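PDB 6Q56: tRNA (adenine(22)-N(1))-methyltransferase from Bacillus subtilis, which catalyses the S-adenosyl-L-methionine-dependent methylation of adenosine 22 in tRNA, giving N(1)-methyladenosine. Local coordinates for residues A[124-129]-A[154-159]; A[118-123]-A[131-136]; A[91-96]-A[102-107]. The protein carries 2 engineered substitutions. All blocks are in the same frame, centred on the assembly; numbering follows the deposited sequence.

How the contacts relate
Following the chain from the N terminus, contact 3 comes first: strand 90-96 turns a corner at Gly95, and helix 98-107 folds back on it, closing a short loop. The chain then enters strand 117-122, where contact 2 closes a second strand-to-helix return with the end of helix 127-135. Contact 1 opens inside that return, at 124-129, and closes much later on strand 151-159, so contacts 1 and 2 cross along the chain while contact 3 precedes both. In space the three strands lie side by side in one sheet, with both helices packed on it. Trp132 of contact 2 reaches Glu106 of contact 3, which ties the two helices together.

Contact 1. Residues A[124-129]-A[154-159]; sequences IHAVHI and EVLVAE. With NI (nickel (II) ion), chain E.
Leu156 of strand 151-159 meets Ala126 and Ile129, and its side chain can be followed outward. The bond to CB points at the segment 124-129. With CG anti to the carbonyl carbon (chi1 -74°), the side chain then forks so that each methyl finds its own partner: CD1 comes to Ala126 CB at 4.2 Å, and CD2 comes to Ile129 CG2 at 4.0 Å. Leucine suits this place because its branched end serves two residues three apart in sequence, tied together by the bond from Ile129 N to Ala126 O, 2.9 Å. The small alanine lets the backbone come near the strand and leaves room for Glu154 too, whose OE1 lies 3.4 Å from Ala126 CB. This carboxylate has a polar task as well: a water donates to Glu154 OE1 at 2.6 Å and accepts from Ala126 N at 2.9 Å, bridging the segments where no direct bond forms. Away from the strand, His125 turns its ring to a nickel ion, which ND1 binds together with His128 NE2 and a second water, 1.9 Å from the metal, in a two-histidine site. Strand 151-159 is the antiparallel strand inserted between 117-122 and 139-148 in the Rossmann-like methyltransferase sheet, its Leu156 paired through the backbone with Leu120. Ile129 also packs on Leu120 and Pro122 and on Ile101 of helix 98-107, while Glu154 touches Lys193 and Trp194 of helix 188-210.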
# COMPACT_ATOMS: atom_id res chain seq x y z
N ILE A 124 -5.30 -1.93 -5.15
CA ILE A 124 -6.63 -2.25 -4.71
C ILE A 124 -6.54 -3.07 -3.43
O ILE A 124 -5.54 -3.75 -3.15
CB ILE A 124 -7.45 -2.93 -5.81
CG1 ILE A 124 -6.78 -4.23 -6.22
CG2 ILE A 124 -7.65 -1.99 -7.01
CD1 ILE A 124 -7.55 -5.00 -7.26
N HIS A 125 -7.62 -2.97 -2.68
CA HIS A 125 -7.75 -3.56 -1.35
C HIS A 125 -6.67 -3.23 -0.42
O HIS A 125 -5.83 -4.07 0.06
CB HIS A 125 -7.91 -4.97 -1.33
CG HIS A 125 -8.94 -5.42 -2.19
ND1 HIS A 125 -9.16 -6.77 -2.31
CD2 HIS A 125 -9.85 -4.80 -2.98
CE1 HIS A 125 -10.16 -6.97 -3.14
NE2 HIS A 125 -10.61 -5.79 -3.56
N ALA A 126 -6.70 -1.96 -0.13
CA ALA A 126 -5.79 -1.51 0.80
C ALA A 126 -6.18 -2.12 2.20
O ALA A 126 -5.33 -2.19 3.10
CB ALA A 126 -5.82 0.01 0.94
N VAL A 127 -7.44 -2.53 2.37
CA VAL A 127 -7.92 -3.10 3.62
C VAL A 127 -7.04 -4.25 4.12
O VAL A 127 -6.80 -4.36 5.30
CB VAL A 127 -9.38 -3.56 3.50
CG1 VAL A 127 -9.54 -4.57 2.38
CG2 VAL A 127 -9.87 -4.13 4.81
N HIS A 128 -6.59 -5.11 3.21
CA HIS A 128 -5.75 -6.24 3.60
C HIS A 128 -4.49 -5.75 4.31
O HIS A 128 -3.97 -6.41 5.19
CB HIS A 128 -5.36 -7.07 2.38
CG HIS A 128 -6.52 -7.62 1.62
ND1 HIS A 128 -7.43 -8.49 2.17
CD2 HIS A 128 -6.89 -7.45 0.33
CE1 HIS A 128 -8.33 -8.81 1.26
NE2 HIS A 128 -8.02 -8.20 0.13
N ILE A 129 -4.00 -4.59 3.90
CA ILE A 129 -2.81 -4.02 4.48
C ILE A 129 -3.11 -3.48 5.87
O ILE A 129 -2.33 -3.67 6.79
CB ILE A 129 -2.23 -2.90 3.61
CG1 ILE A 129 -1.79 -3.47 2.26
CG2 ILE A 129 -1.05 -2.25 4.28
CD1 ILE A 129 -1.22 -2.43 1.33
N GLU A 154 -4.01 4.60 -3.62
CA GLU A 154 -3.84 4.89 -2.22
C GLU A 154 -2.42 4.64 -1.78
O GLU A 154 -1.73 3.79 -2.34
CB GLU A 154 -4.77 4.02 -1.39
CG GLU A 154 -6.23 4.39 -1.49
CD GLU A 154 -7.13 3.21 -1.20
OE1 GLU A 154 -6.77 2.09 -1.59
OE2 GLU A 154 -8.19 3.41 -0.60
N VAL A 155 -1.98 5.37 -0.77
CA VAL A 155 -0.65 5.22 -0.22
C VAL A 155 -0.77 5.23 1.29
O VAL A 155 -1.25 6.18 1.88
CB VAL A 155 0.29 6.33 -0.69
CG1 VAL A 155 1.64 6.22 0.00
CG2 VAL A 155 0.47 6.28 -2.19
N LEU A 156 -0.33 4.14 1.91
CA LEU A 156 -0.39 4.01 3.35
C LEU A 156 0.99 4.10 3.96
O LEU A 156 1.94 3.51 3.47
CB LEU A 156 -1.04 2.68 3.73
CG LEU A 156 -2.54 2.57 3.53
CD1 LEU A 156 -2.94 2.83 2.09
CD2 LEU A 156 -3.04 1.22 3.98
N VAL A 157 1.09 4.85 5.04
CA VAL A 157 2.35 5.03 5.73
C VAL A 157 2.20 4.57 7.15
O VAL A 157 1.31 5.02 7.85
CB VAL A 157 2.80 6.49 5.72
CG1 VAL A 157 4.10 6.65 6.48
CG2 VAL A 157 2.91 7.00 4.30
N ALA A 158 3.08 3.68 7.57
CA ALA A 158 3.02 3.15 8.91
C ALA A 158 4.38 3.01 9.55
O ALA A 158 5.38 2.83 8.88
CB ALA A 158 2.30 1.82 8.91
N GLU A 159 4.38 3.09 10.87
CA GLU A 159 5.57 2.96 11.70
C GLU A 159 5.15 2.32 13.01
O GLU A 159 3.97 2.28 13.33
CB GLU A 159 6.19 4.33 11.97
CG GLU A 159 7.06 4.86 10.86
CD GLU A 159 7.55 6.27 11.11
OE1 GLU A 159 7.27 6.82 12.19
OE2 GLU A 159 8.22 6.82 10.23
NI NI E . -8.43 -8.22 -1.77
O HOH W 1 -8.39 0.17 -1.15
O HOH W 2 -9.85 -9.38 -1.34

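Contact 2. Residues A[118-123]-A[131-136]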
# COMPACT_ATOMS: atom_id res chain seq x y z
N LEU A 118 6.99 1.91 6.88
CA LEU A 118 6.42 1.22 5.74
C LEU A 118 5.60 2.20 4.93
O LEU A 118 4.75 2.89 5.46
CB LEU A 118 5.55 0.05 6.19
CG LEU A 118 6.19 -1.03 7.06
CD1 LEU A 118 5.17 -2.08 7.44
CD2 LEU A 118 7.37 -1.67 6.36
N ILE A 119 5.87 2.24 3.63
CA ILE A 119 5.16 3.11 2.71
C ILE A 119 4.59 2.17 1.66
O ILE A 119 5.28 1.75 0.74
CB ILE A 119 6.08 4.15 2.06
CG1 ILE A 119 7.00 4.77 3.11
CG2 ILE A 119 5.26 5.22 1.37
CD1 ILE A 119 8.14 5.54 2.52
N LEU A 120 3.33 1.83 1.84
CA LEU A 120 2.65 0.88 0.99
C LEU A 120 1.66 1.53 0.04
O LEU A 120 0.82 2.32 0.44
CB LEU A 120 1.94 -0.11 1.88
CG LEU A 120 2.80 -0.59 3.04
CD1 LEU A 120 1.98 -1.24 4.13
CD2 LEU A 120 3.87 -1.54 2.54
N GLN A 121 1.77 1.18 -1.24
CA GLN A 121 0.88 1.71 -2.26
C GLN A 121 0.12 0.59 -2.94
O GLN A 121 0.56 0.05 -3.95
CB GLN A 121 1.66 2.55 -3.27
CG GLN A 121 0.77 3.27 -4.27
CD GLN A 121 0.48 2.45 -5.50
OE1 GLN A 121 1.38 1.99 -6.18
NE2 GLN A 121 -0.79 2.27 -5.79
N PRO A 122 -1.02 0.23 -2.40
CA PRO A 122 -1.82 -0.83 -3.00
C PRO A 122 -2.63 -0.34 -4.19
O PRO A 122 -3.17 0.76 -4.15
CB PRO A 122 -2.75 -1.25 -1.86
CG PRO A 122 -2.90 -0.04 -1.03
CD PRO A 122 -1.63 0.75 -1.16
N ASN A 123 -2.78 -1.17 -5.21
CA ASN A 123 -3.59 -0.80 -6.35
C ASN A 123 -5.08 -0.98 -6.04
O ASN A 123 -5.93 -0.33 -6.63
CB ASN A 123 -3.18 -1.62 -7.57
CG ASN A 123 -1.84 -1.18 -8.12
OD1 ASN A 123 -1.49 -0.00 -8.07
ND2 ASN A 123 -1.09 -2.12 -8.66
N GLU A 131 -5.47 -4.42 7.89
CA GLU A 131 -5.73 -5.53 8.79
C GLU A 131 -4.41 -6.12 9.26
O GLU A 131 -4.25 -6.42 10.43
CB GLU A 131 -6.60 -6.58 8.12
CG GLU A 131 -8.04 -6.15 7.94
CD GLU A 131 -8.90 -7.21 7.29
OE1 GLU A 131 -8.35 -8.19 6.79
OE2 GLU A 131 -10.14 -7.06 7.28
N TRP A 132 -3.47 -6.27 8.34
CA TRP A 132 -2.17 -6.81 8.69
C TRP A 132 -1.42 -5.86 9.61
O TRP A 132 -0.84 -6.28 10.60
CB TRP A 132 -1.34 -7.08 7.44
CG TRP A 132 -0.06 -7.73 7.76
CD1 TRP A 132 0.17 -9.06 7.88
CD2 TRP A 132 1.18 -7.08 8.04
NE1 TRP A 132 1.48 -9.28 8.20
CE2 TRP A 132 2.12 -8.08 8.31
CE3 TRP A 132 1.58 -5.75 8.08
CZ2 TRP A 132 3.44 -7.79 8.61
CZ3 TRP A 132 2.88 -5.47 8.38
CH2 TRP A 132 3.80 -6.48 8.64
N LEU A 133 -1.43 -4.58 9.29
CA LEU A 133 -0.76 -3.57 10.09
C LEU A 133 -1.27 -3.56 11.52
O LEU A 133 -0.50 -3.53 12.47
CB LEU A 133 -0.96 -2.19 9.49
CG LEU A 133 -0.18 -1.86 8.22
CD1 LEU A 133 -0.54 -0.47 7.77
CD2 LEU A 133 1.31 -1.99 8.45
N TYR A 134 -2.58 -3.59 11.67
CA TYR A 134 -3.19 -3.56 12.98
C TYR A 134 -2.79 -4.77 13.82
O TYR A 134 -2.86 -4.75 15.04
CB TYR A 134 -4.71 -3.49 12.85
CG TYR A 134 -5.41 -3.25 14.15
CD1 TYR A 134 -5.66 -1.97 14.60
CD2 TYR A 134 -5.82 -4.31 14.94
CE1 TYR A 134 -6.30 -1.75 15.80
CE2 TYR A 134 -6.45 -4.10 16.14
CZ TYR A 134 -6.70 -2.82 16.56
OH TYR A 134 -7.33 -2.60 17.75
N LYS A 135 -2.56 -5.88 13.14
CA LYS A 135 -2.27 -7.13 13.79
C LYS A 135 -0.83 -7.21 14.23
O LYS A 135 -0.52 -7.79 15.24
CB LYS A 135 -2.61 -8.29 12.86
CG LYS A 135 -1.95 -9.61 13.19
CD LYS A 135 -2.40 -10.72 12.26
CE LYS A 135 -1.68 -10.66 10.93
NZ LYS A 135 -0.31 -11.22 10.98
N GLU A 136 0.07 -6.62 13.44
CA GLU A 136 1.49 -6.64 13.75
C GLU A 136 1.87 -5.42 14.57
O GLU A 136 3.05 -5.10 14.71
CB GLU A 136 2.32 -6.69 12.47
CG GLU A 136 2.04 -7.90 11.60
CD GLU A 136 2.39 -9.21 12.29
OE1 GLU A 136 2.92 -9.16 13.41
OE2 GLU A 136 2.12 -10.28 11.70
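Leu118 and Leu120 of strand 117-122 pack against Trp132 and Leu133 in an apolar contact between a helix and the sheet it lies on, deep in the methyltransferase core. No hydrogen bond spans it. The axes of strand 118-122 and helix 131-135 run nearly antiparallel, at 160°, and come no nearer than 12.5 Å, so long aliphatic and aromatic side chains are needed to fill the interval. Leu118 and Leu133 share most of the joining. Leu118 CD1 is 4.0 Å from Leu133 CD2, the two side chains lying alongside and pointing opposite ways, and 4.2 Å from Trp132 CZ3, which it approaches at the edge of the indole near the ring plane. Leu133 CD2 also reaches Leu120 CD1, at 4.4 Å, so one methyl of the helix sits against two residues that project from the same side of the strand.

Strand and helix are the first two elements of a beta-alpha-beta crossover: strand 117-122 leads into helix 127-135, which leads on to the parallel strand 139-148, with antiparallel strand 151-159 inserted between the two strands. The strand order 3-2-1-4-5-7-6 is the signature of the Rossmann-like class I methyltransferases.

With CG anti to the backbone N (chi1 -175°), the indole of Trp132 takes Glu136, four residues on, over one face, Glu136 CG lying 3.2 Å above the plane and nearer the ring's margin. Its NE1 donates to Glu106 of helix 98-107, which gives the buried ring a polar anchor. The Glu106 carboxylate also pairs with Lys135. Lys135 NZ in turn comes to Glu136 OE2 at 2.7 Å in a salt bridge, from above that carboxylate's plane.

Contact 3. Residues A[91-96]-A[102-107]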
# COMPACT_ATOMS: atom_id res chain seq x y z
N ILE A 91 10.66 0.93 3.99
CA ILE A 91 10.35 -0.07 3.01
C ILE A 91 9.18 0.37 2.17
O ILE A 91 8.12 0.71 2.67
CB ILE A 91 10.03 -1.42 3.67
CG1 ILE A 91 11.22 -1.87 4.51
CG2 ILE A 91 9.70 -2.45 2.61
CD1 ILE A 91 11.11 -3.29 4.98
N THR A 92 9.39 0.36 0.86
CA THR A 92 8.37 0.75 -0.08
C THR A 92 7.91 -0.45 -0.89
O THR A 92 8.71 -1.19 -1.43
CB THR A 92 8.86 1.83 -1.05
OG1 THR A 92 10.09 1.42 -1.65
CG2 THR A 92 9.08 3.13 -0.33
N ILE A 93 6.60 -0.61 -0.96
CA ILE A 93 5.98 -1.68 -1.73
C ILE A 93 4.81 -1.04 -2.46
O ILE A 93 3.82 -0.67 -1.84
CB ILE A 93 5.48 -2.83 -0.86
CG1 ILE A 93 6.48 -3.15 0.25
CG2 ILE A 93 5.23 -4.05 -1.72
CD1 ILE A 93 6.04 -4.26 1.17
N ALA A 94 4.92 -0.92 -3.77
CA ALA A 94 3.89 -0.30 -4.57
C ALA A 94 3.61 -1.01 -5.89
O ALA A 94 4.36 -1.87 -6.31
CB ALA A 94 4.26 1.14 -4.84
N GLY A 95 2.52 -0.62 -6.53
CA GLY A 95 2.12 -1.19 -7.80
C GLY A 95 1.66 -2.62 -7.66
O GLY A 95 1.78 -3.41 -8.58
N MET A 96 1.13 -2.95 -6.49
CA MET A 96 0.63 -4.29 -6.22
C MET A 96 -0.73 -4.22 -5.55
O MET A 96 -1.15 -3.17 -5.09
CB MET A 96 1.57 -5.04 -5.28
CG MET A 96 3.01 -5.12 -5.74
SD MET A 96 4.01 -6.07 -4.59
CE MET A 96 5.64 -5.52 -5.06
N ALA A 102 0.11 -7.38 1.68
CA ALA A 102 -0.09 -7.96 3.00
C ALA A 102 0.61 -9.31 3.08
O ALA A 102 1.18 -9.66 4.10
CB ALA A 102 -1.57 -8.09 3.31
N HIS A 103 0.58 -10.07 1.99
CA HIS A 103 1.22 -11.37 1.93
C HIS A 103 2.73 -11.19 2.04
O HIS A 103 3.40 -11.92 2.76
CB HIS A 103 0.85 -12.12 0.65
CG HIS A 103 1.78 -13.24 0.31
ND1 HIS A 103 1.70 -14.48 0.91
CD2 HIS A 103 2.82 -13.30 -0.55
CE1 HIS A 103 2.65 -15.25 0.42
NE2 HIS A 103 3.34 -14.56 -0.47
N ILE A 104 3.27 -10.23 1.31
CA ILE A 104 4.69 -9.97 1.33
C ILE A 104 5.12 -9.60 2.75
O ILE A 104 6.09 -10.14 3.27
CB ILE A 104 5.06 -8.87 0.32
CG1 ILE A 104 4.95 -9.41 -1.10
CG2 ILE A 104 6.46 -8.34 0.56
CD1 ILE A 104 5.04 -8.37 -2.18
N LEU A 105 4.40 -8.68 3.37
CA LEU A 105 4.72 -8.26 4.73
C LEU A 105 4.69 -9.42 5.71
O LEU A 105 5.57 -9.56 6.54
CB LEU A 105 3.75 -7.18 5.21
CG LEU A 105 3.96 -5.71 4.84
CD1 LEU A 105 5.41 -5.30 4.80
CD2 LEU A 105 3.26 -5.35 3.56
N GLU A 106 3.65 -10.24 5.63
CA GLU A 106 3.50 -11.37 6.54
C GLU A 106 4.55 -12.45 6.31
O GLU A 106 5.09 -13.00 7.25
CB GLU A 106 2.10 -11.96 6.43
CG GLU A 106 1.87 -13.21 7.26
CD GLU A 106 1.88 -12.94 8.75
OE1 GLU A 106 1.69 -11.79 9.17
OE2 GLU A 106 2.08 -13.90 9.52
N ALA A 107 4.84 -12.74 5.05
CA ALA A 107 5.82 -13.76 4.73
C ALA A 107 7.23 -13.37 5.15
O ALA A 107 8.04 -14.23 5.45
CB ALA A 107 5.79 -14.07 3.24
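Ile93, Ile104 and Leu105 make the buried side of this contact between strand 90-96 and helix 98-107. Ile93 CD1 lies against both methyls of Leu105, 3.8 Å from Leu105 CD1 and 3.8 Å from Leu105 CD2, with the two side chains antiparallel and side by side. The same methyl is 4.1 Å from Ile104 CG2. Ile93 owes this reach to an extended arm: CG1 stands anti to the carbonyl carbon (chi1 -41°) and CD1 continues straight on toward the helix. A beta-branched isoleucine suits a strand here, and it meets two consecutive helix residues.

The other side of the contact lies nearer the solvent. Met96, partly exposed, buries less of its surface against the helix, though its sulfur makes the single shortest approach. It reaches the helix with an unbranched, extended chain and brings SD to 3.5 Å from Ile104 CD1, the two side chains crossing at about a right angle. Before it, the exposed Gly95 takes a positive phi of 69°, a conformation easy for a residue without a side chain, and the chain turns its corner there.

Strand 90-96, helix 98-107 and strand 117-122 form a beta-alpha-beta unit, and this contact seals its first strand to its helix, as in the Rossmann-like fold of class I methyltransferases.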